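PDB 3UP9: lipoprotein, which probably binds L-methionine at the membrane as an NlpA-family substrate-binding lipoprotein, and holds selenomethionine in this crystal. Local coordinates for residues V92-H97 and F168-I173. Numbering follows the deposited sequence.
Sequences VFSNKH and FDYAVI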
loop_
_atom_site.group_PDB
_atom_site.type_symbol
_atom_site.label_atom_id
_atom_site.label_comp_id
_atom_site.label_asym_id
_atom_site.label_seq_id
_atom_site.Cartn_x
_atom_site.Cartn_y
_atom_site.Cartn_z
ATOM N N VAL A 92 12.554 -1.431 -4.588
ATOM C CA VAL A 92 13.606 -0.453 -4.680
ATOM C C VAL A 92 13.600 -0.086 -6.144
ATOM O O VAL A 92 13.611 -0.966 -7.032
ATOM C CB VAL A 92 14.973 -1.012 -4.259
ATOM C CG1 VAL A 92 16.049 0.072 -4.421
ATOM C CG2 VAL A 92 14.908 -1.546 -2.828
ATOM N N PHE A 93 13.504 1.213 -6.378
ATOM C CA PHE A 93 13.504 1.778 -7.691
ATOM C C PHE A 93 14.635 2.746 -7.811
ATOM O O PHE A 93 15.168 3.212 -6.819
ATOM C CB PHE A 93 12.155 2.487 -7.931
ATOM C CG PHE A 93 10.975 1.547 -7.902
ATOM C CD1 PHE A 93 10.340 1.222 -6.711
ATOM C CD2 PHE A 93 10.520 0.956 -9.066
ATOM C CE1 PHE A 93 9.248 0.357 -6.690
ATOM C CE2 PHE A 93 9.431 0.085 -9.047
ATOM C CZ PHE A 93 8.781 -0.187 -7.863
ATOM N N SER A 94 14.995 3.052 -9.048
ATOM C CA SER A 94 16.033 4.023 -9.344
ATOM C C SER A 94 15.894 4.488 -10.796
ATOM O O SER A 94 15.472 3.742 -11.647
ATOM C CB SER A 94 17.401 3.360 -9.099
ATOM O OG SER A 94 18.494 4.080 -9.601
ATOM N N ASN A 95 16.273 5.735 -11.059
ATOM C CA ASN A 95 16.519 6.190 -12.419
ATOM C C ASN A 95 18.005 6.338 -12.755
ATOM O O ASN A 95 18.324 6.756 -13.879
ATOM C CB ASN A 95 15.816 7.517 -12.695
ATOM C CG ASN A 95 14.322 7.389 -12.736
ATOM O OD1 ASN A 95 13.765 6.315 -12.953
ATOM N ND2 ASN A 95 13.666 8.475 -12.493
ATOM N N LYS A 96 18.902 6.016 -11.803
ATOM C CA LYS A 96 20.358 6.289 -11.967
ATOM C C LYS A 96 21.176 4.997 -12.043
ATOM O O LYS A 96 22.284 4.991 -12.554
ATOM C CB LYS A 96 20.905 7.261 -10.855
ATOM C CG LYS A 96 20.274 8.696 -10.900
ATOM C CD LYS A 96 20.615 9.670 -9.724
ATOM C CE LYS A 96 19.747 10.929 -9.638
ATOM N NZ LYS A 96 19.393 11.399 -11.010
ATOM N N HIS A 97 20.615 3.896 -11.540
ATOM C CA HIS A 97 21.296 2.600 -11.423
ATOM C C HIS A 97 20.301 1.464 -11.675
ATOM O O HIS A 97 19.076 1.629 -11.498
ATOM C CB HIS A 97 21.919 2.432 -10.027
ATOM C CG HIS A 97 22.682 3.637 -9.525
ATOM N ND1 HIS A 97 23.916 3.966 -9.990
ATOM C CD2 HIS A 97 22.346 4.598 -8.575
ATOM C CE1 HIS A 97 24.346 5.118 -9.376
ATOM N NE2 HIS A 97 23.380 5.512 -8.509
ATOM N N PHE A 168 17.814 11.377 -5.850
ATOM C CA PHE A 168 18.516 10.374 -5.076
ATOM C C PHE A 168 18.918 9.144 -5.966
ATOM O O PHE A 168 18.322 8.838 -7.001
ATOM C CB PHE A 168 17.622 9.916 -3.887
ATOM C CG PHE A 168 17.106 11.042 -2.994
ATOM C CD1 PHE A 168 17.920 12.116 -2.634
ATOM C CD2 PHE A 168 15.828 10.987 -2.460
ATOM C CE1 PHE A 168 17.443 13.139 -1.800
ATOM C CE2 PHE A 168 15.341 11.991 -1.625
ATOM C CZ PHE A 168 16.141 13.076 -1.289
ATOM N N ASP A 169 19.909 8.402 -5.504
ATOM C CA ASP A 169 20.391 7.204 -6.200
ATOM C C ASP A 169 19.308 6.094 -6.301
ATOM O O ASP A 169 19.200 5.418 -7.318
ATOM C CB ASP A 169 21.669 6.707 -5.489
ATOM C CG ASP A 169 22.874 7.667 -5.666
ATOM O OD1 ASP A 169 23.412 7.729 -6.799
ATOM O OD2 ASP A 169 23.299 8.308 -4.675
ATOM N N TYR A 170 18.508 5.951 -5.247
ATOM C CA TYR A 170 17.458 4.938 -5.164
ATOM C C TYR A 170 16.338 5.503 -4.356
ATOM O O TYR A 170 16.548 6.449 -3.613
ATOM C CB TYR A 170 17.930 3.638 -4.444
ATOM C CG TYR A 170 19.177 3.045 -5.035
ATOM C CD1 TYR A 170 20.420 3.531 -4.676
ATOM C CD2 TYR A 170 19.116 2.085 -5.981
ATOM C CE1 TYR A 170 21.568 3.055 -5.261
ATOM C CE2 TYR A 170 20.260 1.587 -6.556
ATOM C CZ TYR A 170 21.499 2.070 -6.208
ATOM O OH TYR A 170 22.678 1.553 -6.766
ATOM N N ALA A 171 15.159 4.899 -4.455
ATOM C CA ALA A 171 14.085 5.182 -3.466
ATOM C C ALA A 171 13.295 3.908 -3.228
ATOM O O ALA A 171 13.143 3.130 -4.168
ATOM C CB ALA A 171 13.179 6.307 -3.958
ATOM N N VAL A 172 12.836 3.663 -1.999
ATOM C CA VAL A 172 11.940 2.510 -1.723
ATOM C C VAL A 172 10.492 2.974 -1.854
ATOM O O VAL A 172 10.108 3.942 -1.230
ATOM C CB VAL A 172 12.211 1.846 -0.338
ATOM C CG1 VAL A 172 11.438 0.531 -0.221
ATOM C CG2 VAL A 172 13.745 1.616 -0.153
ATOM N N ILE A 173 9.686 2.283 -2.671
ATOM C CA ILE A 173 8.419 2.819 -3.099
ATOM C C ILE A 173 7.305 1.763 -3.110
ATOM O O ILE A 173 7.360 0.826 -3.887
ATOM C CB ILE A 173 8.479 3.447 -4.506
ATOM C CG1 ILE A 173 9.699 4.376 -4.699
ATOM C CG2 ILE A 173 7.168 4.194 -4.800
ATOM C CD1 ILE A 173 9.661 5.220 -5.998
HETATM O O HOH W 1 17.159 7.463 -9.006
#
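H97 meets D169 and Y170 where the turn after strand 91-93 folds against the chain leading into strand 170-173. Its NE2 donates to D169 OD1 over 2.8 Å, almost straight at 177°. The carboxylate oxygen lies in the imidazole plane, but NE2 meets OD1 on the anti side of the carboxylate and out of its plane. D169 OD2 accepts a hydrogen bond from T108 N, so both carboxylate oxygens are held. The H97 and Y170 rings are nearly parallel, 22° apart, but slid so far that they barely overlap. H97 CG lies 3.5 Å from Y170 OH, whose hydrogen-bond partner is S99 O.

S94 OG, anti to the backbone N (chi1 168°), reaches D169 O and donates to it over 2.7 Å. The same OG accepts from K96 N and H97 N, forming an ST turn and an ST motif.

Beyond the turn the strands run antiparallel. F93 and A171 form the hydrogen-bonded pair, each N donating to the other's O over 2.9 Å. V92 and V172 form the adjoining non-hydrogen-bonded pair, and V92 CG1 rests 4.0 Å from Y170 CD2. On the sheet face of F93 and A171, the F93 ring crosses I173 at about a right angle. F93 CD1 is 3.6 Å from I173 CB, and I173 O lies at the ring edge. V92 and V172 face helix 115-127 on the other side.

The contact thus joins two neighbouring inner strands of the five-stranded sheet. At its polar end, S94 OG takes part in three hydrogen bonds, one to D169 O and two inside its own turn. The H97 bond would probably be stronger if the imidazole were protonated.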